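Local coordinates for protein aspartokinase (Clostridium acetobutylicum, PDB 3TVI) that binds lysine and probably phosphorylates the beta-carboxyl group of L-aspartate with ATP, an early step toward threonine and methionine, at residues D134-I139 with Y172-N177; K151-I156 with I195-N200. All coordinates share one frame; numbering follows the deposited sequence.

Contact 1. Residues D134-I139 with Y172-N177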
loop_
_atom_site.group_PDB
_atom_site.type_symbol
_atom_site.label_atom_id
_atom_site.label_comp_id
_atom_site.label_asym_id
_atom_site.label_seq_id
_atom_site.Cartn_x
_atom_site.Cartn_y
_atom_site.Cartn_z
ATOM N N ASP B 134 -10.091 -13.143 -45.681
ATOM C CA ASP B 134 -10.718 -13.622 -44.456
ATOM C C ASP B 134 -9.668 -13.705 -43.366
ATOM O O ASP B 134 -8.507 -13.966 -43.640
ATOM C CB ASP B 134 -11.379 -14.991 -44.663
ATOM C CG ASP B 134 -12.338 -15.362 -43.531
ATOM O OD1 ASP B 134 -11.916 -15.388 -42.359
ATOM O OD2 ASP B 134 -13.518 -15.646 -43.804
ATOM N N ALA B 135 -10.096 -13.448 -42.135
ATOM C CA ALA B 135 -9.226 -13.516 -40.969
ATOM C C ALA B 135 -8.751 -14.941 -40.756
ATOM O O ALA B 135 -7.574 -15.176 -40.475
ATOM C CB ALA B 135 -9.969 -13.038 -39.736
ATOM N N ALA B 136 -9.676 -15.887 -40.924
ATOM C CA ALA B 136 -9.423 -17.305 -40.667
ATOM C C ALA B 136 -8.284 -17.860 -41.493
ATOM O O ALA B 136 -7.754 -18.912 -41.161
ATOM C CB ALA B 136 -10.683 -18.122 -40.909
ATOM N N GLU B 137 -7.919 -17.161 -42.566
ATOM C CA GLU B 137 -6.776 -17.536 -43.413
ATOM C C GLU B 137 -5.429 -17.008 -42.914
ATOM O O GLU B 137 -4.378 -17.554 -43.249
ATOM C CB GLU B 137 -6.992 -17.019 -44.836
ATOM C CG GLU B 137 -8.030 -17.794 -45.610
ATOM C CD GLU B 137 -7.462 -19.072 -46.160
ATOM O OE1 GLU B 137 -6.747 -19.005 -47.186
ATOM O OE2 GLU B 137 -7.729 -20.136 -45.562
ATOM N N VAL B 138 -5.458 -15.951 -42.115
ATOM C CA VAL B 138 -4.248 -15.183 -41.843
ATOM C C VAL B 138 -3.893 -15.037 -40.339
ATOM O O VAL B 138 -2.740 -14.776 -39.989
ATOM C CB VAL B 138 -4.372 -13.822 -42.562
ATOM C CG1 VAL B 138 -5.327 -12.900 -41.817
ATOM C CG2 VAL B 138 -3.008 -13.191 -42.756
ATOM N N ILE B 139 -4.877 -15.235 -39.464
ATOM C CA ILE B 139 -4.683 -15.188 -38.019
ATOM C C ILE B 139 -4.959 -16.563 -37.434
ATOM O O ILE B 139 -5.996 -17.161 -37.732
ATOM C CB ILE B 139 -5.660 -14.186 -37.390
ATOM C CG1 ILE B 139 -5.264 -12.768 -37.800
ATOM C CG2 ILE B 139 -5.690 -14.330 -35.877
ATOM C CD1 ILE B 139 -6.187 -11.690 -37.281
ATOM N N TYR B 172 -11.648 -12.126 -35.060
ATOM C CA TYR B 172 -11.525 -13.573 -34.988
ATOM C C TYR B 172 -10.366 -14.108 -35.810
ATOM O O TYR B 172 -9.681 -13.356 -36.499
ATOM C CB TYR B 172 -12.814 -14.220 -35.484
ATOM C CG TYR B 172 -13.015 -14.107 -36.975
ATOM C CD1 TYR B 172 -12.604 -15.118 -37.827
ATOM C CD2 TYR B 172 -13.608 -12.981 -37.533
ATOM C CE1 TYR B 172 -12.778 -15.011 -39.197
ATOM C CE2 TYR B 172 -13.792 -12.872 -38.903
ATOM C CZ TYR B 172 -13.374 -13.886 -39.725
ATOM O OH TYR B 172 -13.555 -13.774 -41.077
ATOM N N GLY B 173 -10.166 -15.421 -35.720
ATOM C CA GLY B 173 -9.150 -16.147 -36.488
ATOM C C GLY B 173 -9.461 -17.638 -36.451
ATOM O O GLY B 173 -10.559 -18.033 -36.059
ATOM N N SER B 174 -8.514 -18.480 -36.842
ATOM C CA SER B 174 -8.764 -19.922 -36.840
ATOM C C SER B 174 -8.166 -20.582 -35.601
ATOM O O SER B 174 -7.058 -20.244 -35.194
ATOM C CB SER B 174 -8.213 -20.566 -38.114
ATOM O OG SER B 174 -9.045 -20.274 -39.233
ATOM N N SER B 175 -8.908 -21.512 -35.003
ATOM C CA SER B 175 -8.408 -22.301 -33.876
ATOM C C SER B 175 -7.406 -23.330 -34.373
ATOM O O SER B 175 -7.332 -23.599 -35.575
ATOM C CB SER B 175 -9.555 -23.023 -33.163
ATOM O OG SER B 175 -10.293 -23.836 -34.061
ATOM N N PHE B 176 -6.647 -23.912 -33.443
ATOM C CA PHE B 176 -5.693 -24.983 -33.766
ATOM C C PHE B 176 -6.323 -26.014 -34.689
ATOM O O PHE B 176 -5.718 -26.409 -35.680
ATOM C CB PHE B 176 -5.204 -25.674 -32.495
ATOM C CG PHE B 176 -4.152 -26.715 -32.743
ATOM C CD1 PHE B 176 -2.890 -26.348 -33.194
ATOM C CD2 PHE B 176 -4.416 -28.061 -32.524
ATOM C CE1 PHE B 176 -1.910 -27.303 -33.428
ATOM C CE2 PHE B 176 -3.441 -29.021 -32.753
ATOM C CZ PHE B 176 -2.186 -28.641 -33.207
ATOM N N ASN B 177 -7.549 -26.418 -34.363
ATOM C CA ASN B 177 -8.315 -27.376 -35.172
ATOM C C ASN B 177 -8.985 -26.791 -36.436
ATOM O O ASN B 177 -9.906 -27.400 -36.989
ATOM C CB ASN B 177 -9.371 -28.077 -34.299
ATOM C CG ASN B 177 -10.487 -27.144 -33.859
ATOM O OD1 ASN B 177 -10.309 -26.316 -32.960
ATOM N ND2 ASN B 177 -11.649 -27.283 -34.481
#
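The Tyr172 ring carries Ala135 on one face and the carboxylate of Asp134 at its edge. Ala135 CB sits over the face, 3.6 Å from the centroid of the Tyr172 ring and offset toward the rim. This is a CH-pi contact. The carboxylate and ring planes are 79° apart, so the two flat groups meet almost at a right angle. Tyr172 OH donates to Asp134 OD1 over 2.6 Å. The hydroxyl comes from above the carboxylate plane, 53° out of it.

The same oxygen has a second donor. Ala136 N reaches Asp134 OD1 at 2.7 Å on its anti lone pair, which makes an Asx turn. Two bonds thus grip OD1. They would favour the ionised form of the carboxylate, as would a long, weak ion pair of Asp134 OD2 with Arg115, whose cation also meets the Tyr172 ring.

Further along, Ser174 grips the loop twice, at the turn and just after it. Ser174 OG donates to Ala136 O at 2.7 Å, in the carbonyl plane and on a lone pair. Ser174 N donates to Ile139 O at 3.0 Å in a nearly straight bond (N-H...O 171°), the donor standing above the carbonyl plane. Ile139 CD1 lies alongside the backbone, 3.9 Å from Tyr172 O. Inside the turn, Ala135 O accepts from both Val138 N and Ile139 N.

The contact ties the loop after strand 131-132 to the small hairpin of strands 172-174 and 180-182. Tyr172 also touches helix 109-127, and its side chain is about 5 Å from that of Glu117. Glu117 is predicted to bind substrate, so Tyr172, held by the Asx turn, probably borders the aspartate site of the amino acid kinase domain.

Contact 2. Residues K151-I156 with I195-N200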
loop_
_atom_site.group_PDB
_atom_site.type_symbol
_atom_site.label_atom_id
_atom_site.label_comp_id
_atom_site.label_asym_id
_atom_site.label_seq_id
_atom_site.Cartn_x
_atom_site.Cartn_y
_atom_site.Cartn_z
ATOM N N LYS B 151 3.420 -18.025 -36.796
ATOM C CA LYS B 151 2.665 -18.499 -37.966
ATOM C C LYS B 151 1.844 -17.394 -38.608
ATOM O O LYS B 151 1.953 -17.149 -39.805
ATOM C CB LYS B 151 1.715 -19.635 -37.585
ATOM C CG LYS B 151 0.942 -20.208 -38.765
ATOM C CD LYS B 151 -0.045 -21.270 -38.312
ATOM C CE LYS B 151 -0.820 -21.854 -39.479
ATOM N NZ LYS B 151 -1.921 -22.726 -38.996
ATOM N N SER B 152 0.998 -16.756 -37.805
ATOM C CA SER B 152 0.105 -15.714 -38.292
ATOM C C SER B 152 0.854 -14.719 -39.171
ATOM O O SER B 152 0.472 -14.486 -40.317
ATOM C CB SER B 152 -0.545 -14.990 -37.114
ATOM O OG SER B 152 -1.225 -15.908 -36.282
ATOM N N TYR B 153 1.939 -14.165 -38.634
ATOM C CA TYR B 153 2.721 -13.145 -39.331
ATOM C C TYR B 153 3.293 -13.685 -40.639
ATOM O O TYR B 153 3.172 -13.045 -41.689
ATOM C CB TYR B 153 3.850 -12.623 -38.442
ATOM C CG TYR B 153 3.391 -12.015 -37.123
ATOM C CD1 TYR B 153 2.316 -11.131 -37.067
ATOM C CD2 TYR B 153 4.053 -12.306 -35.936
ATOM C CE1 TYR B 153 1.909 -10.576 -35.869
ATOM C CE2 TYR B 153 3.651 -11.755 -34.736
ATOM C CZ TYR B 153 2.581 -10.889 -34.709
ATOM O OH TYR B 153 2.187 -10.341 -33.511
ATOM N N GLU B 154 3.904 -14.865 -40.581
ATOM C CA GLU B 154 4.378 -15.528 -41.792
ATOM C C GLU B 154 3.271 -15.519 -42.848
ATOM O O GLU B 154 3.513 -15.159 -44.000
ATOM C CB GLU B 154 4.838 -16.964 -41.484
ATOM C CG GLU B 154 5.049 -17.863 -42.710
ATOM C CD GLU B 154 5.901 -19.105 -42.421
ATOM O OE1 GLU B 154 6.352 -19.290 -41.260
ATOM O OE2 GLU B 154 6.126 -19.895 -43.369
ATOM N N LYS B 155 2.060 -15.893 -42.433
ATOM C CA LYS B 155 0.897 -15.911 -43.316
ATOM C C LYS B 155 0.540 -14.496 -43.769
ATOM O O LYS B 155 0.335 -14.251 -44.952
ATOM C CB LYS B 155 -0.292 -16.580 -42.624
ATOM N N ILE B 156 0.494 -13.560 -42.829
ATOM C CA ILE B 156 0.221 -12.157 -43.150
ATOM C C ILE B 156 1.167 -11.629 -44.228
ATOM O O ILE B 156 0.732 -11.005 -45.198
ATOM C CB ILE B 156 0.322 -11.259 -41.903
ATOM C CG1 ILE B 156 -0.888 -11.475 -40.995
ATOM C CG2 ILE B 156 0.406 -9.799 -42.309
ATOM C CD1 ILE B 156 -0.778 -10.798 -39.648
ATOM N N ILE B 195 -2.038 -7.210 -37.588
ATOM C CA ILE B 195 -1.749 -6.986 -38.997
ATOM C C ILE B 195 -0.552 -6.068 -39.160
ATOM O O ILE B 195 0.323 -6.330 -39.986
ATOM C CB ILE B 195 -2.938 -6.367 -39.746
ATOM C CG1 ILE B 195 -4.082 -7.382 -39.888
ATOM C CG2 ILE B 195 -2.499 -5.889 -41.121
ATOM C CD1 ILE B 195 -3.688 -8.672 -40.577
ATOM N N SER B 196 -0.525 -4.992 -38.376
ATOM C CA SER B 196 0.574 -4.029 -38.419
ATOM C C SER B 196 1.893 -4.750 -38.156
ATOM O O SER B 196 2.837 -4.655 -38.953
ATOM C CB SER B 196 0.360 -2.931 -37.379
ATOM O OG SER B 196 -1.004 -2.554 -37.304
ATOM N N ALA B 197 1.939 -5.488 -37.048
ATOM C CA ALA B 197 3.087 -6.322 -36.718
ATOM C C ALA B 197 3.507 -7.203 -37.893
ATOM O O ALA B 197 4.673 -7.213 -38.280
ATOM C CB ALA B 197 2.772 -7.189 -35.514
ATOM N N GLY B 198 2.548 -7.929 -38.462
ATOM C CA GLY B 198 2.828 -8.897 -39.519
ATOM C C GLY B 198 3.280 -8.292 -40.836
ATOM O O GLY B 198 4.036 -8.912 -41.589
ATOM N N VAL B 199 2.806 -7.086 -41.125
ATOM C CA VAL B 199 3.202 -6.377 -42.338
ATOM C C VAL B 199 4.436 -5.492 -42.109
ATOM O O VAL B 199 5.001 -4.954 -43.061
ATOM C CB VAL B 199 2.053 -5.497 -42.845
ATOM C CG1 VAL B 199 1.720 -4.414 -41.823
ATOM C CG2 VAL B 199 2.414 -4.883 -44.186
ATOM N N ASN B 200 4.852 -5.354 -40.850
ATOM C CA ASN B 200 5.885 -4.396 -40.472
ATOM C C ASN B 200 5.469 -2.993 -40.911
ATOM O O ASN B 200 6.217 -2.290 -41.584
ATOM C CB ASN B 200 7.252 -4.784 -41.051
ATOM C CG ASN B 200 7.743 -6.123 -40.542
ATOM O OD1 ASN B 200 7.770 -6.370 -39.336
ATOM N ND2 ASN B 200 8.148 -6.992 -41.457
#
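Ser152 OG is the best-held polar side-chain atom, gripped by two hydrogen bonds. One is to Asp148 O, a turn earlier, and the other is to Phe140 N in the preceding loop. Ser152 thus pins helix 149-159 to that loop.

The contact itself is apolar. The short axes of 151-156 and 195-199 pass 8.4 Å apart and cross at -67°. The backbones come closest at Tyr153 and Gly198, whose CA atoms are 4.3 Å apart. With no side chain at Gly198, the Tyr153 ring lies close against the main chain. CD1 of Tyr153 is 3.4 Å from Gly198 CA. Farther out on the ring, Tyr153 CE1 meets Ala197 CB at 3.5 Å.

Ile156, a turn farther along the same helix face, packs with two branches. Its CG2 touches the backbone, 3.6 Å from Gly198 C. Its CD1 meets the tip of Ile195, with Ile156 CD1 and Ile195 CD1 3.7 Å apart. The two side chains cross obliquely, tip to tip. Just beyond, Asn200, with positive phi and two bonds back into the last turn, closes helix 187-199 in a Schellman motif.

Lys157 NZ bonds to Gly198 O near that helix end. Helix 149-159 crosses helix 187-199, whose residues Ile195, Ser196 and Val199 rest on Val6 of strand 5-9, inside the main mixed sheet.

In the fold
Both contacts are buried, with no exposed residue among those that touch, and both lie in the amino acid kinase domain. Their centres are 13 Å apart and their segments alternate along the chain. Contact 1 is held chiefly by hydrogen bonds, joining a turn to a hairpin strand beside the predicted substrate site. Contact 2 is apolar packing of two helices, of which helix 187-199 rests on strand 5-9 of the main sheet. The two meet directly: Val138 of the turn packs on Ile156 of the helix, Val138 CG2 to Ile156 CG1 being 3.2 Å. The loop holding residues 134-139 runs on into helix 149-159, so the two contacts share one continuous piece of chain.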